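Local coordinates for arylamine n-acetyltransferase NAT (Mycobacterium tuberculosis, PDB 4BGF), which catalyses transfer of an acetyl group from acetyl-coenzyme A to arylamines, probably through a cysteine-histidine-aspartate triad as in its relatives, at residues Gln55-Lys60 and Cys70-Gly75; Val95-Ala100 and Thr172-Tyr177; His110-Val115 and Cys123-Val128; Thr134-Leu139 and Gln147-Glu152. One frame throughout, in Å; residues are numbered along the deposited sequence.

Contact 1: residues Gln55-Lys60 and Cys70-Gly75; sequences QALADK and CFEHNG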
loop_
_atom_site.group_PDB
_atom_site.type_symbol
_atom_site.label_atom_id
_atom_site.label_comp_id
_atom_site.label_asym_id
_atom_site.label_seq_id
_atom_site.Cartn_x
_atom_site.Cartn_y
_atom_site.Cartn_z
ATOM N N GLN A 55 5.971 -14.290 9.323
ATOM C CA GLN A 55 4.981 -15.299 9.546
ATOM C C GLN A 55 3.640 -14.627 9.573
ATOM O O GLN A 55 2.724 -15.025 8.881
ATOM C CB GLN A 55 5.243 -15.985 10.875
ATOM C CG GLN A 55 4.270 -17.057 11.186
ATOM C CD GLN A 55 4.498 -17.627 12.548
ATOM O OE1 GLN A 55 5.182 -17.034 13.390
ATOM N NE2 GLN A 55 3.927 -18.797 12.782
ATOM N N ALA A 56 3.561 -13.577 10.385
ATOM C CA ALA A 56 2.302 -12.945 10.706
ATOM C C ALA A 56 1.700 -12.381 9.444
ATOM O O ALA A 56 0.532 -12.573 9.177
ATOM C CB ALA A 56 2.516 -11.845 11.725
ATOM N N LEU A 57 2.545 -11.713 8.672
ATOM C CA LEU A 57 2.141 -11.015 7.481
ATOM C C LEU A 57 1.849 -11.977 6.336
ATOM O O LEU A 57 1.004 -11.690 5.496
ATOM C CB LEU A 57 3.215 -10.016 7.090
ATOM C CG LEU A 57 3.409 -8.800 8.014
ATOM C CD1 LEU A 57 4.382 -7.811 7.408
ATOM C CD2 LEU A 57 2.098 -8.072 8.321
ATOM N N ALA A 58 2.513 -13.135 6.326
ATOM C CA ALA A 58 2.261 -14.156 5.307
ATOM C C ALA A 58 0.952 -14.867 5.600
ATOM O O ALA A 58 0.190 -15.178 4.711
ATOM C CB ALA A 58 3.400 -15.157 5.242
ATOM N N ASP A 59 0.679 -15.106 6.866
ATOM C CA ASP A 59 -0.517 -15.821 7.234
ATOM C C ASP A 59 -1.746 -15.028 6.874
ATOM O O ASP A 59 -2.711 -15.596 6.384
ATOM C CB ASP A 59 -0.500 -16.184 8.717
ATOM C CG ASP A 59 -1.715 -16.964 9.125
ATOM O OD1 ASP A 59 -1.917 -18.032 8.540
ATOM O OD2 ASP A 59 -2.471 -16.528 10.014
ATOM N N LYS A 60 -1.700 -13.714 7.070
ATOM C CA LYS A 60 -2.829 -12.854 6.722
ATOM C C LYS A 60 -2.950 -12.546 5.216
ATOM O O LYS A 60 -3.963 -12.824 4.607
ATOM C CB LYS A 60 -2.782 -11.544 7.508
ATOM C CG LYS A 60 -3.943 -10.630 7.189
ATOM C CD LYS A 60 -3.849 -9.310 7.894
ATOM C CE LYS A 60 -5.008 -8.487 7.588
ATOM N NZ LYS A 60 -5.003 -7.243 8.441
ATOM N N CYS A 70 -0.166 -0.130 4.925
ATOM C CA CYS A 70 1.239 0.065 4.502
ATOM C C CYS A 70 2.321 -0.813 5.172
ATOM O O CYS A 70 3.251 -1.220 4.531
ATOM C CB CYS A 70 1.641 1.551 4.564
ATOM S SG CYS A 70 1.852 2.341 6.177
ATOM N N PHE A 71 2.176 -1.117 6.444
ATOM C CA PHE A 71 3.196 -1.858 7.186
ATOM C C PHE A 71 3.123 -3.323 6.873
ATOM O O PHE A 71 4.095 -4.045 6.986
ATOM C CB PHE A 71 3.013 -1.671 8.694
ATOM C CG PHE A 71 3.298 -0.295 9.169
ATOM C CD1 PHE A 71 4.589 0.116 9.387
ATOM C CD2 PHE A 71 2.273 0.584 9.398
ATOM C CE1 PHE A 71 4.863 1.386 9.845
ATOM C CE2 PHE A 71 2.543 1.851 9.829
ATOM C CZ PHE A 71 3.866 2.245 10.059
ATOM N N GLU A 72 1.929 -3.746 6.494
ATOM C CA GLU A 72 1.672 -5.113 6.110
ATOM C C GLU A 72 2.078 -5.368 4.654
ATOM O O GLU A 72 2.652 -6.412 4.327
ATOM C CB GLU A 72 0.188 -5.428 6.336
ATOM C CG GLU A 72 -0.276 -5.194 7.786
ATOM C CD GLU A 72 -1.781 -5.370 7.987
ATOM O OE1 GLU A 72 -2.535 -4.437 7.674
ATOM O OE2 GLU A 72 -2.209 -6.447 8.440
ATOM N N HIS A 73 1.772 -4.406 3.791
ATOM C CA HIS A 73 2.068 -4.518 2.391
ATOM C C HIS A 73 3.557 -4.419 2.262
ATOM O O HIS A 73 4.177 -5.319 1.747
ATOM C CB HIS A 73 1.382 -3.423 1.571
ATOM C CG HIS A 73 0.007 -3.781 1.058
ATOM N ND1 HIS A 73 -0.203 -4.644 0.004
ATOM C CD2 HIS A 73 -1.221 -3.347 1.422
ATOM C CE1 HIS A 73 -1.495 -4.750 -0.243
ATOM N NE2 HIS A 73 -2.140 -3.963 0.596
ATOM N N ASN A 74 4.130 -3.329 2.754
ATOM C CA ASN A 74 5.535 -3.071 2.514
ATOM C C ASN A 74 6.437 -3.884 3.419
ATOM O O ASN A 74 7.614 -4.042 3.127
ATOM C CB ASN A 74 5.850 -1.586 2.626
ATOM C CG ASN A 74 5.461 -0.827 1.403
ATOM O OD1 ASN A 74 5.416 -1.371 0.304
ATOM N ND2 ASN A 74 5.194 0.434 1.580
ATOM N N GLY A 75 5.854 -4.393 4.501
ATOM C CA GLY A 75 6.393 -5.501 5.286
ATOM C C GLY A 75 6.524 -6.772 4.457
ATOM O O GLY A 75 7.609 -7.348 4.385
#

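Contact 2: residues Val95-Ala100 and Thr172-Tyr177; sequences VVWKLA and TWQTLY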
loop_
_atom_site.group_PDB
_atom_site.type_symbol
_atom_site.label_atom_id
_atom_site.label_comp_id
_atom_site.label_asym_id
_atom_site.label_seq_id
_atom_site.Cartn_x
_atom_site.Cartn_y
_atom_site.Cartn_z
ATOM N N VAL A 95 2.498 11.380 5.574
ATOM C CA VAL A 95 1.593 11.579 4.458
ATOM C C VAL A 95 1.032 12.998 4.503
ATOM O O VAL A 95 0.315 13.355 5.433
ATOM C CB VAL A 95 0.445 10.548 4.506
ATOM C CG1 VAL A 95 -0.493 10.724 3.339
ATOM C CG2 VAL A 95 1.004 9.155 4.506
ATOM N N VAL A 96 1.385 13.801 3.498
ATOM C CA VAL A 96 0.882 15.164 3.397
ATOM C C VAL A 96 -0.101 15.387 2.223
ATOM O O VAL A 96 -0.456 16.532 1.931
ATOM C CB VAL A 96 2.045 16.180 3.306
ATOM C CG1 VAL A 96 2.873 16.175 4.586
ATOM C CG2 VAL A 96 2.900 15.889 2.109
ATOM N N TRP A 97 -0.562 14.301 1.598
ATOM C CA TRP A 97 -1.422 14.399 0.430
ATOM C C TRP A 97 -2.664 15.210 0.687
ATOM O O TRP A 97 -3.329 15.010 1.702
ATOM C CB TRP A 97 -1.891 13.045 -0.024
ATOM C CG TRP A 97 -2.344 13.026 -1.465
ATOM C CD1 TRP A 97 -2.247 14.038 -2.382
ATOM C CD2 TRP A 97 -2.976 11.936 -2.139
ATOM N NE1 TRP A 97 -2.784 13.639 -3.591
ATOM C CE2 TRP A 97 -3.237 12.354 -3.468
ATOM C CE3 TRP A 97 -3.353 10.651 -1.746
ATOM C CZ2 TRP A 97 -3.843 11.526 -4.404
ATOM C CZ3 TRP A 97 -3.959 9.834 -2.671
ATOM C CH2 TRP A 97 -4.197 10.271 -3.987
ATOM N N LYS A 98 -2.962 16.115 -0.246
ATOM C CA LYS A 98 -4.147 16.947 -0.192
ATOM C C LYS A 98 -4.056 17.978 0.925
ATOM O O LYS A 98 -5.081 18.444 1.399
ATOM C CB LYS A 98 -5.405 16.081 -0.059
ATOM C CG LYS A 98 -5.532 15.094 -1.205
ATOM C CD LYS A 98 -6.480 13.950 -0.927
ATOM C CE LYS A 98 -6.299 12.866 -1.964
ATOM N NZ LYS A 98 -7.488 11.991 -2.099
ATOM N N LEU A 99 -2.836 18.335 1.336
ATOM C CA LEU A 99 -2.627 19.504 2.197
ATOM C C LEU A 99 -3.422 19.271 3.506
ATOM O O LEU A 99 -3.435 18.119 3.946
ATOM C CB LEU A 99 -3.060 20.756 1.450
ATOM C CG LEU A 99 -2.635 21.074 0.019
ATOM C CD1 LEU A 99 -3.823 21.580 -0.789
ATOM C CD2 LEU A 99 -1.507 22.133 0.039
ATOM N N ALA A 100 -4.039 20.257 4.184
ATOM C CA ALA A 100 -3.745 21.689 4.163
ATOM C C ALA A 100 -2.293 21.925 4.628
ATOM O O ALA A 100 -1.629 20.983 5.073
ATOM C CB ALA A 100 -4.712 22.397 5.077
ATOM N N THR A 172 -1.454 18.070 -12.755
ATOM C CA THR A 172 -0.891 18.721 -11.590
ATOM C C THR A 172 0.043 17.727 -10.951
ATOM O O THR A 172 -0.308 16.562 -10.828
ATOM C CB THR A 172 -1.994 19.093 -10.589
ATOM O OG1 THR A 172 -2.793 17.941 -10.310
ATOM C CG2 THR A 172 -2.885 20.143 -11.178
ATOM N N TRP A 173 1.248 18.152 -10.589
ATOM C CA TRP A 173 2.067 17.356 -9.677
ATOM C C TRP A 173 1.472 17.411 -8.263
ATOM O O TRP A 173 1.308 18.493 -7.695
ATOM C CB TRP A 173 3.496 17.864 -9.663
ATOM C CG TRP A 173 4.317 17.388 -10.797
ATOM C CD1 TRP A 173 4.811 18.148 -11.813
ATOM C CD2 TRP A 173 4.756 16.044 -11.051
ATOM N NE1 TRP A 173 5.523 17.364 -12.687
ATOM C CE2 TRP A 173 5.507 16.069 -12.236
ATOM C CE3 TRP A 173 4.593 14.827 -10.391
ATOM C CZ2 TRP A 173 6.091 14.928 -12.772
ATOM C CZ3 TRP A 173 5.178 13.692 -10.936
ATOM C CH2 TRP A 173 5.911 13.752 -12.112
ATOM N N GLN A 174 1.135 16.245 -7.707
ATOM C CA GLN A 174 0.499 16.153 -6.382
ATOM C C GLN A 174 1.402 15.458 -5.371
ATOM O O GLN A 174 1.863 14.357 -5.605
ATOM C CB GLN A 174 -0.839 15.416 -6.489
ATOM C CG GLN A 174 -2.025 16.315 -6.789
ATOM C CD GLN A 174 -3.347 15.588 -6.715
ATOM O OE1 GLN A 174 -3.406 14.380 -6.902
ATOM N NE2 GLN A 174 -4.416 16.321 -6.444
ATOM N N THR A 175 1.627 16.091 -4.229
ATOM C CA THR A 175 2.581 15.588 -3.243
ATOM C C THR A 175 1.933 14.536 -2.347
ATOM O O THR A 175 0.929 14.777 -1.695
ATOM C CB THR A 175 3.188 16.739 -2.405
ATOM O OG1 THR A 175 3.908 17.644 -3.261
ATOM C CG2 THR A 175 4.138 16.194 -1.380
ATOM N N LEU A 176 2.502 13.347 -2.355
ATOM C CA LEU A 176 1.908 12.231 -1.636
ATOM C C LEU A 176 2.397 12.168 -0.194
ATOM O O LEU A 176 1.603 12.194 0.744
ATOM C CB LEU A 176 2.206 10.942 -2.383
ATOM C CG LEU A 176 1.809 11.064 -3.854
ATOM C CD1 LEU A 176 2.168 9.794 -4.578
ATOM C CD2 LEU A 176 0.315 11.378 -4.032
ATOM N N TYR A 177 3.712 12.122 -0.046
ATOM C CA TYR A 177 4.333 12.036 1.254
ATOM C C TYR A 177 5.771 12.517 1.255
ATOM O O TYR A 177 6.379 12.728 0.207
ATOM C CB TYR A 177 4.255 10.608 1.777
ATOM C CG TYR A 177 4.875 9.541 0.891
ATOM C CD1 TYR A 177 6.246 9.425 0.751
ATOM C CD2 TYR A 177 4.084 8.635 0.242
ATOM C CE1 TYR A 177 6.794 8.466 -0.021
ATOM C CE2 TYR A 177 4.629 7.667 -0.533
ATOM C CZ TYR A 177 5.985 7.582 -0.653
ATOM O OH TYR A 177 6.520 6.584 -1.424
#

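Contact 3: residues His110-Val115 and Cys123-Val128; sequences HTLLGV and CYLVDV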
loop_
_atom_site.group_PDB
_atom_site.type_symbol
_atom_site.label_atom_id
_atom_site.label_comp_id
_atom_site.label_asym_id
_atom_site.label_seq_id
_atom_site.Cartn_x
_atom_site.Cartn_y
_atom_site.Cartn_z
ATOM N N HIS A 110 3.535 6.278 7.719
ATOM C CA HIS A 110 3.735 5.593 6.467
ATOM C C HIS A 110 5.153 4.962 6.394
ATOM O O HIS A 110 6.084 5.422 7.034
ATOM C CB HIS A 110 3.485 6.537 5.294
ATOM C CG HIS A 110 3.562 5.857 3.970
ATOM N ND1 HIS A 110 2.728 4.820 3.628
ATOM C CD2 HIS A 110 4.403 6.034 2.928
ATOM C CE1 HIS A 110 3.035 4.396 2.419
ATOM N NE2 HIS A 110 4.040 5.119 1.970
ATOM N N THR A 111 5.274 3.885 5.640
ATOM C CA THR A 111 6.526 3.214 5.474
ATOM C C THR A 111 6.602 2.776 4.031
ATOM O O THR A 111 5.594 2.374 3.453
ATOM C CB THR A 111 6.652 2.016 6.447
ATOM O OG1 THR A 111 7.987 1.485 6.407
ATOM C CG2 THR A 111 5.684 0.934 6.124
ATOM N N LEU A 112 7.782 2.925 3.445
ATOM C CA LEU A 112 8.082 2.434 2.111
ATOM C C LEU A 112 9.465 1.706 2.159
ATOM O O LEU A 112 10.013 1.486 3.239
ATOM C CB LEU A 112 8.117 3.604 1.117
ATOM C CG LEU A 112 9.175 4.695 1.390
ATOM C CD1 LEU A 112 9.586 5.338 0.138
ATOM C CD2 LEU A 112 8.735 5.772 2.406
ATOM N N LEU A 113 10.025 1.368 0.996
ATOM C CA LEU A 113 11.278 0.596 0.890
ATOM C C LEU A 113 12.258 1.286 -0.014
ATOM O O LEU A 113 11.855 1.917 -0.981
ATOM C CB LEU A 113 11.050 -0.783 0.275
ATOM C CG LEU A 113 9.924 -1.582 0.892
ATOM C CD1 LEU A 113 9.771 -2.884 0.116
ATOM C CD2 LEU A 113 10.161 -1.790 2.390
ATOM N N GLY A 114 13.548 1.131 0.298
ATOM C CA GLY A 114 14.633 1.497 -0.600
ATOM C C GLY A 114 15.420 0.244 -0.959
ATOM O O GLY A 114 16.052 -0.345 -0.096
ATOM N N VAL A 115 15.388 -0.144 -2.233
ATOM C CA VAL A 115 15.848 -1.456 -2.663
ATOM C C VAL A 115 17.052 -1.315 -3.594
ATOM O O VAL A 115 17.051 -0.452 -4.464
ATOM C CB VAL A 115 14.675 -2.256 -3.347
ATOM C CG1 VAL A 115 15.167 -3.392 -4.222
ATOM C CG2 VAL A 115 13.706 -2.782 -2.290
ATOM N N CYS A 123 19.885 2.943 -5.666
ATOM C CA CYS A 123 18.753 2.481 -4.874
ATOM C C CYS A 123 17.427 2.821 -5.566
ATOM O O CYS A 123 17.287 3.894 -6.135
ATOM C CB CYS A 123 18.853 3.106 -3.471
ATOM S SG CYS A 123 17.336 3.177 -2.470
ATOM N N TYR A 124 16.475 1.895 -5.544
ATOM C CA TYR A 124 15.144 2.148 -6.087
ATOM C C TYR A 124 14.154 2.225 -4.965
ATOM O O TYR A 124 14.195 1.422 -4.047
ATOM C CB TYR A 124 14.681 1.035 -7.045
ATOM C CG TYR A 124 15.333 1.056 -8.412
ATOM C CD1 TYR A 124 14.880 1.907 -9.393
ATOM C CD2 TYR A 124 16.402 0.227 -8.706
ATOM C CE1 TYR A 124 15.462 1.950 -10.622
ATOM C CE2 TYR A 124 16.995 0.251 -9.936
ATOM C CZ TYR A 124 16.520 1.122 -10.894
ATOM O OH TYR A 124 17.094 1.175 -12.142
ATOM N N LEU A 125 13.252 3.188 -5.060
ATOM C CA LEU A 125 12.115 3.233 -4.185
ATOM C C LEU A 125 11.034 2.231 -4.607
ATOM O O LEU A 125 10.694 2.135 -5.778
ATOM C CB LEU A 125 11.576 4.646 -4.197
ATOM C CG LEU A 125 10.415 5.063 -3.288
ATOM C CD1 LEU A 125 10.378 6.567 -3.286
ATOM C CD2 LEU A 125 9.027 4.519 -3.679
ATOM N N VAL A 126 10.498 1.498 -3.629
ATOM C CA VAL A 126 9.401 0.564 -3.830
ATOM C C VAL A 126 8.319 0.844 -2.770
ATOM O O VAL A 126 8.610 0.977 -1.581
ATOM C CB VAL A 126 9.911 -0.913 -3.806
ATOM C CG1 VAL A 126 8.763 -1.922 -3.980
ATOM C CG2 VAL A 126 10.978 -1.116 -4.856
ATOM N N ASP A 127 7.070 0.982 -3.207
ATOM C CA ASP A 127 5.953 1.260 -2.290
ATOM C C ASP A 127 4.634 0.679 -2.804
ATOM O O ASP A 127 4.001 1.272 -3.668
ATOM C CB ASP A 127 5.790 2.774 -2.064
ATOM C CG ASP A 127 4.866 3.090 -0.916
ATOM O OD1 ASP A 127 4.317 2.143 -0.342
ATOM O OD2 ASP A 127 4.685 4.268 -0.591
ATOM N N VAL A 128 4.223 -0.468 -2.265
ATOM C CA VAL A 128 2.967 -1.114 -2.644
ATOM C C VAL A 128 1.929 -0.928 -1.533
ATOM O O VAL A 128 0.961 -1.674 -1.468
ATOM C CB VAL A 128 3.146 -2.647 -2.992
ATOM C CG1 VAL A 128 4.074 -2.816 -4.168
ATOM C CG2 VAL A 128 3.687 -3.479 -1.806
#

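Contact 4: residues Thr134-Leu139 and Gln147-Glu152; sequences TPTSPL and QPTTHE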
loop_
_atom_site.group_PDB
_atom_site.type_symbol
_atom_site.label_atom_id
_atom_site.label_comp_id
_atom_site.label_asym_id
_atom_site.label_seq_id
_atom_site.Cartn_x
_atom_site.Cartn_y
_atom_site.Cartn_z
ATOM N N THR A 134 -0.610 4.509 -4.854
ATOM C CA THR A 134 0.720 4.044 -4.600
ATOM C C THR A 134 1.395 3.968 -5.990
ATOM O O THR A 134 0.706 3.856 -7.008
ATOM C CB THR A 134 0.632 2.731 -3.794
ATOM O OG1 THR A 134 1.800 2.530 -2.983
ATOM C CG2 THR A 134 0.408 1.553 -4.679
ATOM N N PRO A 135 2.745 4.113 -6.053
ATOM C CA PRO A 135 3.413 3.975 -7.360
ATOM C C PRO A 135 3.394 2.537 -7.871
ATOM O O PRO A 135 3.393 1.597 -7.085
ATOM C CB PRO A 135 4.848 4.397 -7.059
ATOM C CG PRO A 135 4.974 4.185 -5.607
ATOM C CD PRO A 135 3.705 4.551 -5.031
ATOM N N THR A 136 3.401 2.371 -9.186
ATOM C CA THR A 136 3.130 1.090 -9.836
ATOM C C THR A 136 4.402 0.559 -10.542
ATOM O O THR A 136 4.398 -0.514 -11.124
ATOM C CB THR A 136 1.955 1.278 -10.837
ATOM O OG1 THR A 136 2.310 2.290 -11.770
ATOM C CG2 THR A 136 0.708 1.762 -10.135
ATOM N N SER A 137 5.492 1.325 -10.475
ATOM C CA SER A 137 6.783 0.944 -11.047
ATOM C C SER A 137 7.834 1.290 -10.030
ATOM O O SER A 137 7.681 2.262 -9.301
ATOM C CB SER A 137 7.100 1.717 -12.338
ATOM O OG SER A 137 6.158 1.429 -13.323
ATOM N N PRO A 138 8.914 0.507 -9.972
ATOM C CA PRO A 138 10.038 0.966 -9.156
ATOM C C PRO A 138 10.459 2.347 -9.604
ATOM O O PRO A 138 10.391 2.647 -10.791
ATOM C CB PRO A 138 11.143 -0.040 -9.481
ATOM C CG PRO A 138 10.419 -1.264 -9.925
ATOM C CD PRO A 138 9.169 -0.799 -10.605
ATOM N N LEU A 139 10.860 3.189 -8.671
ATOM C CA LEU A 139 11.362 4.509 -9.003
ATOM C C LEU A 139 12.801 4.705 -8.554
ATOM O O LEU A 139 13.103 4.616 -7.361
ATOM C CB LEU A 139 10.503 5.597 -8.360
ATOM C CG LEU A 139 9.033 5.521 -8.734
ATOM C CD1 LEU A 139 8.286 6.482 -7.855
ATOM C CD2 LEU A 139 8.817 5.831 -10.233
ATOM N N GLN A 147 9.719 10.704 -13.883
ATOM C CA GLN A 147 9.876 9.256 -13.988
ATOM C C GLN A 147 8.596 8.554 -14.432
ATOM O O GLN A 147 7.600 8.529 -13.707
ATOM C CB GLN A 147 10.399 8.683 -12.662
ATOM C CG GLN A 147 11.894 8.842 -12.519
ATOM C CD GLN A 147 12.425 8.470 -11.158
ATOM O OE1 GLN A 147 12.781 7.328 -10.917
ATOM N NE2 GLN A 147 12.521 9.447 -10.274
ATOM N N PRO A 148 8.627 7.980 -15.641
ATOM C CA PRO A 148 7.523 7.178 -16.169
ATOM C C PRO A 148 7.233 5.945 -15.326
ATOM O O PRO A 148 8.145 5.343 -14.760
ATOM C CB PRO A 148 8.031 6.756 -17.553
ATOM C CG PRO A 148 9.028 7.757 -17.911
ATOM C CD PRO A 148 9.693 8.160 -16.641
ATOM N N THR A 149 5.962 5.581 -15.246
ATOM C CA THR A 149 5.526 4.391 -14.542
ATOM C C THR A 149 4.562 3.705 -15.496
ATOM O O THR A 149 4.252 4.234 -16.551
ATOM C CB THR A 149 4.802 4.729 -13.219
ATOM O OG1 THR A 149 3.640 5.500 -13.483
ATOM C CG2 THR A 149 5.703 5.531 -12.288
ATOM N N THR A 150 4.083 2.527 -15.136
ATOM C CA THR A 150 3.014 1.903 -15.894
ATOM C C THR A 150 1.721 2.690 -15.859
ATOM O O THR A 150 0.876 2.503 -16.722
ATOM C CB THR A 150 2.692 0.546 -15.333
ATOM O OG1 THR A 150 2.443 0.661 -13.932
ATOM C CG2 THR A 150 3.849 -0.341 -15.499
ATOM N N HIS A 151 1.514 3.509 -14.817
ATOM C CA HIS A 151 0.383 4.478 -14.770
ATOM C C HIS A 151 0.906 5.906 -15.005
ATOM O O HIS A 151 1.603 6.135 -15.963
ATOM C CB HIS A 151 -0.433 4.365 -13.446
ATOM C CG HIS A 151 -1.272 3.144 -13.358
ATOM N ND1 HIS A 151 -0.694 1.892 -13.368
ATOM C CD2 HIS A 151 -2.600 2.941 -13.264
ATOM C CE1 HIS A 151 -1.634 0.982 -13.275
ATOM N NE2 HIS A 151 -2.803 1.583 -13.218
ATOM N N GLU A 152 0.573 6.840 -14.119
ATOM C CA GLU A 152 0.988 8.233 -14.233
ATOM C C GLU A 152 2.471 8.304 -13.954
ATOM O O GLU A 152 3.015 7.400 -13.348
ATOM C CB GLU A 152 0.231 9.084 -13.206
ATOM C CG GLU A 152 -1.295 8.866 -13.224
ATOM C CD GLU A 152 -1.747 7.841 -12.218
ATOM O OE1 GLU A 152 -0.893 7.065 -11.758
ATOM O OE2 GLU A 152 -2.952 7.807 -11.899
#

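Contact 1: residues Gln55-Lys60 and Cys70-Gly75
L57 and G75 make the tight half of this helix-helix contact. The leucine projects from helix 54-63 onto the first turns of helix 70-83, and its two methyls divide the work. CD1 of L57 lies 3.7 Å from CA of G75, where the absence of a side chain lets the methyl settle directly on the backbone. CD2 of L57 is 3.7 Å from CA of E72 and also touches the CB and CG methylenes of that glutamate, whose side chain crosses the leucine at about a right angle. Beside this apolar patch K60 spans the gap. With CG anti to the backbone N (chi1 -179°) and every later torsion near 180°, its fully stretched chain carries the ammonium to E72, and K60 NZ forms a salt bridge of 2.9 Å with E72 OE2 on the syn side of the carboxylate. The other oxygen, OE1, takes the N-H of Y69, just before helix 70-83, while K60 has a second, long and weak ion pair with D42. The short helical segments cross at 97° with axes 9.9 Å apart, so the contact is small, 200 Å² in all, and away from L57 and the K60-E72 pair it gives way to the solvent side of helix 54-63, where Q55 is exposed. A buried carboxylate held by a lysine and a backbone N-H is probably kept ionised, so charge pairing ties the two helices together near the start of the helix that carries C70, the presumed nucleophile.

Contact 2: residues Val95-Ala100 and Thr172-Tyr177
W97 lays its indole against the end of L176: the CD2 methyl sits 3.7 Å from the centroid of the five-membered ring of W97 and only 9° off its normal, a CH-pi contact. The aliphatic chain of K98 covers the opposite face with its CE, so the indole is sandwiched between a leucine methyl and a lysine methylene. L176 points its CB away from the 95-100 segment; its chain bends back, CG anti to the carbonyl carbon (chi1 -52°), to bring CD2 over one face of the ring. At the indole edge NE1 of W97 gives a weak hydrogen bond of 3.4 Å to OE1 of Q174, whose amide stands almost perpendicular to the ring. Alongside, the backbones meet closely, with CA of W97 3.2 Å from O of T175 in a CA-H...O contact. One residue back, the N-H of V96 makes a bent, weak hydrogen bond of 3.2 Å to O of L176, and CG2 of V96 meets CG2 of T175 at 3.7 Å. A type II turn from V96 to L99, closed by L99 N to V96 O, then carries the chain off. At the other end V95 places its CA 3.9 Å from CB of Y177. The contact thus lies where strand 87-95 runs out into the loop before strand 110-116, still alongside strand 173-179. That strand is paired on its far edge with strand 162-168 through Q174 to A167 and L176 to L165, while the ring of Y177 turns inward to H110 and F130.

Contact 3: residues His110-Val115 and Cys123-Val128
OD2 of D127 receives NE2 of H110 at 2.8 Å, tip to tip, and also meets the hydroxyl of Y177. The aspartate oxygen lies in the imidazole plane, but the bond reaches it on the syn side, 23° out of the carboxylate plane, and the two flat groups are turned 38° apart. D127 OD1 is held by N74 ND2 and the N-H of G129, which fixes the carboxylate's rotation. This pairing matches the His-Asp part of the Cys-His-Asp triad of arylamine N-acetyltransferases. Beyond it the strands form an antiparallel hairpin. L113 and V126 are a hydrogen-bonded pair, as are V115 and Y124, where the bond from Y124 N to V115 O is 2.6 Å and almost straight. G114 and L125 form the non-hydrogen-bonded pair between them; SG of C123 packs 3.7 Å from the bare CA of G114. CD1 of L112 presses on CG of L125 at 3.5 Å, and on the other face CG2 of V115 touches CG2 of V126 at 4.1 Å. Helices 22-35 and 70-83 cover the V115 and V126 face, strand 173-179 packs against L112 and L125, and strands 87-95 and 139-140 continue the sheet.

Contact 4: residues Thr134-Leu139 and Gln147-Glu152
Two irregular segments run antiparallel here, 176° apart in direction, and come closest at S137 and T149, whose CA atoms are 5.1 Å apart. T136 and T150 meet hydroxyl to hydroxyl: OG1 of T136 is 2.7 Å from OG1 of T150, a hydrogen bond in which either may donate. In T136 the hydroxyl lies between the backbone N and the carbonyl carbon (chi1 58°), which aims it across the gap, while its CG2 methyl rests by the imidazole of H151, 3.5 Å from ND1. Next to this, OG of S137 accepts the N-H of T150 at 3.0 Å, and the same oxygen is bonded to OE1 of Q26 on helix 22-35. The apolar end is built by L139, whose CD2 touches CG2 of T149 at 3.7 Å and approaches CB of Q147. Around this pair of loops, H151 NE2 bonds to T214 O, and R218 joins both segments, through T134 O and a salt bridge to E152. S137 OG thus has two partners. Since the T150 N-H uses it as acceptor and Q26 OE1 is a carbonyl oxygen, its own proton is probably given to Q26, so side-chain hydroxyls bind the two loops in place of regular strand pairing and tie them to helix 22-35.

How the contacts relate
Contact 3 is the hub. Contact 1, its centre about 15 Å away, reaches D127 through N74, and C70 at the start of helix 70-83 lies against H110, consistent with a Cys-His-Asp active site assembled from both contacts. Contact 2, about 18 Å from contact 3 between centres, sends Y177 to the same aspartate and shares the sheet with contact 3, which is nested in the loop that contact 2 closes, as is contact 4. Contact 4 joins the hairpin where T134 OG1 is 2.6 Å from D127 O and L139 pairs with L125. Contacts 1 and 2, on opposite sides of the chain's centre, have centres about 26 Å apart and do not touch.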